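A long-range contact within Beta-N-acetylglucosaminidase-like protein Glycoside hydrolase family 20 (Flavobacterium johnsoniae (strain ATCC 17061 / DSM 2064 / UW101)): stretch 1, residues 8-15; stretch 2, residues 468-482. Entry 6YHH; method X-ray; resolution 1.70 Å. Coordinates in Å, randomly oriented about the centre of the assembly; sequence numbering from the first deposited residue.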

# COMPACT_ATOMS: atom_id res chain seq x y z
N ASN A 8 4.57 -20.14 -18.06
CA ASN A 8 3.86 -19.90 -16.79
C ASN A 8 2.55 -19.22 -16.93
O ASN A 8 2.35 -18.08 -16.48
CB ASN A 8 4.81 -19.25 -15.80
CG ASN A 8 6.02 -20.14 -15.54
OD1 ASN A 8 5.87 -21.30 -15.21
ND2 ASN A 8 7.23 -19.58 -15.70
N LEU A 9 1.60 -19.94 -17.54
CA LEU A 9 0.26 -19.40 -17.83
C LEU A 9 -0.67 -19.88 -16.76
O LEU A 9 -0.67 -21.07 -16.42
CB LEU A 9 -0.29 -19.86 -19.19
CG LEU A 9 0.66 -19.65 -20.36
CD1 LEU A 9 0.07 -20.12 -21.70
CD2 LEU A 9 1.14 -18.20 -20.45
N MET A 10 -1.55 -19.01 -16.24
CA MET A 10 -2.47 -19.41 -15.19
C MET A 10 -3.62 -18.36 -15.21
O MET A 10 -3.33 -17.16 -15.12
CB MET A 10 -1.86 -19.42 -13.80
CG MET A 10 -2.80 -20.01 -12.77
SD MET A 10 -2.06 -20.14 -11.11
CE MET A 10 -0.62 -21.18 -11.40
N PRO A 11 -4.89 -18.75 -15.37
CA PRO A 11 -5.30 -20.15 -15.68
C PRO A 11 -4.64 -20.71 -16.96
O PRO A 11 -4.47 -19.97 -17.93
CB PRO A 11 -6.80 -19.99 -15.92
CG PRO A 11 -7.19 -18.76 -15.15
CD PRO A 11 -6.04 -17.81 -15.34
N TRP A 12 -4.33 -22.01 -16.92
CA TRP A 12 -3.83 -22.69 -18.13
C TRP A 12 -4.90 -22.62 -19.23
O TRP A 12 -6.09 -22.99 -18.96
CB TRP A 12 -3.51 -24.13 -17.81
CG TRP A 12 -2.78 -24.74 -18.97
CD1 TRP A 12 -3.31 -25.60 -19.90
CD2 TRP A 12 -1.46 -24.43 -19.40
NE1 TRP A 12 -2.39 -25.85 -20.90
CE2 TRP A 12 -1.22 -25.17 -20.60
CE3 TRP A 12 -0.41 -23.63 -18.88
CZ2 TRP A 12 0.01 -25.12 -21.28
CZ3 TRP A 12 0.80 -23.60 -19.54
CH2 TRP A 12 1.01 -24.35 -20.74
N PRO A 13 -4.54 -22.08 -20.41
CA PRO A 13 -5.58 -21.88 -21.43
C PRO A 13 -6.10 -23.21 -22.03
O PRO A 13 -5.46 -24.27 -21.94
CB PRO A 13 -4.88 -21.09 -22.49
CG PRO A 13 -3.77 -20.34 -21.76
CD PRO A 13 -3.31 -21.38 -20.77
N GLN A 14 -7.29 -23.14 -22.59
CA GLN A 14 -8.03 -24.32 -23.09
C GLN A 14 -7.23 -24.97 -24.26
O GLN A 14 -7.23 -26.20 -24.42
CB GLN A 14 -9.45 -23.98 -23.56
CG GLN A 14 -10.43 -23.43 -22.50
CD GLN A 14 -10.84 -24.45 -21.45
OE1 GLN A 14 -10.68 -25.70 -21.61
NE2 GLN A 14 -11.32 -23.92 -20.30
N ASN A 15 -6.55 -24.17 -25.02
CA ASN A 15 -5.73 -24.65 -26.17
C ASN A 15 -4.46 -23.85 -26.22
O ASN A 15 -4.52 -22.60 -26.26
CB ASN A 15 -6.46 -24.47 -27.50
CG ASN A 15 -7.81 -25.15 -27.54
OD1 ASN A 15 -8.87 -24.57 -27.23
ND2 ASN A 15 -7.77 -26.38 -27.85
N THR A 468 -5.58 -17.87 -4.16
CA THR A 468 -6.72 -17.59 -4.99
C THR A 468 -6.41 -17.69 -6.50
O THR A 468 -7.30 -17.88 -7.30
CB THR A 468 -7.34 -16.26 -4.57
OG1 THR A 468 -7.69 -16.43 -3.17
CG2 THR A 468 -8.56 -15.92 -5.40
N ALA A 469 -5.12 -17.58 -6.84
CA ALA A 469 -4.69 -17.76 -8.25
C ALA A 469 -4.85 -19.19 -8.70
O ALA A 469 -5.28 -19.43 -9.82
CB ALA A 469 -3.31 -17.19 -8.50
N ALA A 470 -4.60 -20.15 -7.79
CA ALA A 470 -4.88 -21.56 -8.07
C ALA A 470 -6.39 -21.83 -8.18
O ALA A 470 -6.83 -22.56 -9.03
CB ALA A 470 -4.20 -22.44 -7.04
N ILE A 471 -7.19 -21.16 -7.33
CA ILE A 471 -8.60 -21.24 -7.43
C ILE A 471 -9.07 -20.67 -8.78
O ILE A 471 -9.98 -21.29 -9.42
CB ILE A 471 -9.29 -20.57 -6.24
CG1 ILE A 471 -8.96 -21.36 -4.98
CG2 ILE A 471 -10.80 -20.44 -6.44
CD1 ILE A 471 -9.38 -20.65 -3.70
N ALA A 472 -8.49 -19.57 -9.22
CA ALA A 472 -8.83 -18.99 -10.51
C ALA A 472 -8.65 -20.03 -11.59
O ALA A 472 -9.45 -20.10 -12.53
CB ALA A 472 -8.04 -17.73 -10.80
N GLU A 473 -7.54 -20.78 -11.51
CA GLU A 473 -7.31 -21.83 -12.53
C GLU A 473 -8.38 -22.92 -12.49
O GLU A 473 -8.97 -23.33 -13.54
CB GLU A 473 -5.94 -22.43 -12.41
CG GLU A 473 -5.76 -23.67 -13.29
CD GLU A 473 -4.32 -23.87 -13.63
OE1 GLU A 473 -3.67 -24.79 -13.08
OE2 GLU A 473 -3.76 -22.98 -14.36
N ARG A 474 -8.76 -23.34 -11.29
CA ARG A 474 -9.88 -24.29 -11.21
C ARG A 474 -11.17 -23.78 -11.82
O ARG A 474 -11.96 -24.55 -12.40
CB ARG A 474 -10.11 -24.76 -9.78
CG ARG A 474 -11.24 -25.79 -9.58
CD ARG A 474 -11.11 -27.08 -10.40
NE ARG A 474 -9.81 -27.63 -10.15
CZ ARG A 474 -8.90 -27.92 -11.08
NH1 ARG A 474 -9.09 -27.85 -12.41
NH2 ARG A 474 -7.75 -28.30 -10.64
N LEU A 475 -11.43 -22.51 -11.72
CA LEU A 475 -12.69 -21.98 -12.14
C LEU A 475 -12.70 -21.67 -13.64
O LEU A 475 -13.78 -21.59 -14.22
CB LEU A 475 -13.03 -20.73 -11.31
CG LEU A 475 -13.23 -21.07 -9.83
CD1 LEU A 475 -13.50 -19.75 -9.08
CD2 LEU A 475 -14.27 -22.16 -9.56
N TRP A 476 -11.52 -21.52 -14.25
CA TRP A 476 -11.44 -21.17 -15.70
C TRP A 476 -11.04 -22.37 -16.55
O TRP A 476 -11.63 -22.62 -17.61
CB TRP A 476 -10.41 -20.03 -15.87
CG TRP A 476 -10.13 -19.70 -17.34
CD1 TRP A 476 -9.41 -20.44 -18.21
CD2 TRP A 476 -10.61 -18.57 -18.05
NE1 TRP A 476 -9.44 -19.85 -19.47
CE2 TRP A 476 -10.16 -18.68 -19.38
CE3 TRP A 476 -11.37 -17.44 -17.69
CZ2 TRP A 476 -10.49 -17.76 -20.37
CZ3 TRP A 476 -11.68 -16.51 -18.70
CH2 TRP A 476 -11.24 -16.68 -20.02
N SER A 477 -9.99 -23.07 -16.14
CA SER A 477 -9.33 -24.05 -16.99
C SER A 477 -10.17 -25.36 -17.05
O SER A 477 -11.13 -25.59 -16.31
CB SER A 477 -7.97 -24.41 -16.42
OG SER A 477 -7.07 -23.29 -16.52
N ALA A 478 -9.74 -26.20 -17.95
CA ALA A 478 -10.41 -27.49 -18.13
C ALA A 478 -10.37 -28.31 -16.84
O ALA A 478 -9.42 -28.23 -16.08
CB ALA A 478 -9.69 -28.27 -19.25
N GLU A 479 -11.36 -29.19 -16.68
CA GLU A 479 -11.52 -29.99 -15.48
C GLU A 479 -10.34 -30.90 -15.25
O GLU A 479 -10.02 -31.19 -14.12
CB GLU A 479 -12.79 -30.82 -15.58
CG GLU A 479 -13.10 -31.68 -14.36
CD GLU A 479 -14.43 -32.39 -14.39
OE1 GLU A 479 -15.06 -32.49 -15.47
OE2 GLU A 479 -14.87 -32.82 -13.27
N ASN A 480 -9.66 -31.33 -16.31
CA ASN A 480 -8.51 -32.20 -16.13
C ASN A 480 -7.18 -31.54 -15.88
O ASN A 480 -6.20 -32.24 -15.80
CB ASN A 480 -8.38 -33.23 -17.27
CG ASN A 480 -8.09 -32.58 -18.60
OD1 ASN A 480 -8.03 -31.35 -18.71
ND2 ASN A 480 -7.98 -33.39 -19.63
N ILE A 481 -7.11 -30.21 -15.68
CA ILE A 481 -5.85 -29.62 -15.34
C ILE A 481 -5.75 -29.70 -13.78
O ILE A 481 -6.46 -28.94 -13.08
CB ILE A 481 -5.85 -28.15 -15.85
CG1 ILE A 481 -6.00 -27.99 -17.38
CG2 ILE A 481 -4.64 -27.38 -15.33
CD1 ILE A 481 -5.02 -28.79 -18.19
N THR A 482 -5.03 -30.70 -13.28
CA THR A 482 -5.09 -31.05 -11.87
C THR A 482 -3.71 -31.35 -11.27
O THR A 482 -3.60 -31.70 -10.10
CB THR A 482 -6.01 -32.23 -11.63
OG1 THR A 482 -5.50 -33.33 -12.38
CG2 THR A 482 -7.45 -31.91 -12.02
O HOH W 1 -7.62 -25.36 -19.71

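A segment without regular secondary structure, Met10 to Gln14, lies against the last turns of a helix and the loop that follows it, burying 529 Å² in all. The backbones come closest at Pro11 and Glu473, whose CA atoms are 4.1 Å apart.

The polar centre of the contact is the backbone of Trp12, whose N and O are each bonded by a side chain of the other stretch. Trp12 N donates to Glu473 OE2 (2.8 Å, N-H...acceptor angle 148°). Glutamate suits this place because its chain, extended through chi1 and chi2, carries a carboxylate from the helix to the segment; both of its oxygens also have hydrogen-bond partners elsewhere in the structure, so neither buried carboxylate oxygen lacks a hydrogen-bond partner. The carbonyl O of Trp12 accepts from Ser477 OG at 2.6 Å. Ser477 is the first residue to leave helical phi/psi, yet its N still donates to Glu473 O (2.8 Å), and its short side chain puts the hydroxyl within reach. Trp12 O takes a second hydrogen bond, from water 1 (2.9 Å), and that water accepts from Ala478 N (2.9 Å), bridging the two backbones and satisfying an amide in the loop.

Apolar contacts accompany these bonds. Pro11, preceded by a cis peptide bond, has no amide hydrogen to satisfy, and its CB packs 3.5 Å from Trp476 CD1. Met10 SD lies 4.1 Å from Ala469 CB, where the small alanine lets the thioether come close to the helix. Farther along, Trp12 CD1 meets Ile481 CD1 at 4.0 Å. Ile481 closes a type I turn from Ala478, and its O accepts from both Arg474 NH1 (2.9 Å) and NH2 (2.8 Å), tying the turn back to the helix.

Gln14 NE2 approaches Trp476 O to 3.0 Å, but the angle is too poor for a hydrogen bond; this amide nitrogen is satisfied elsewhere in the structure.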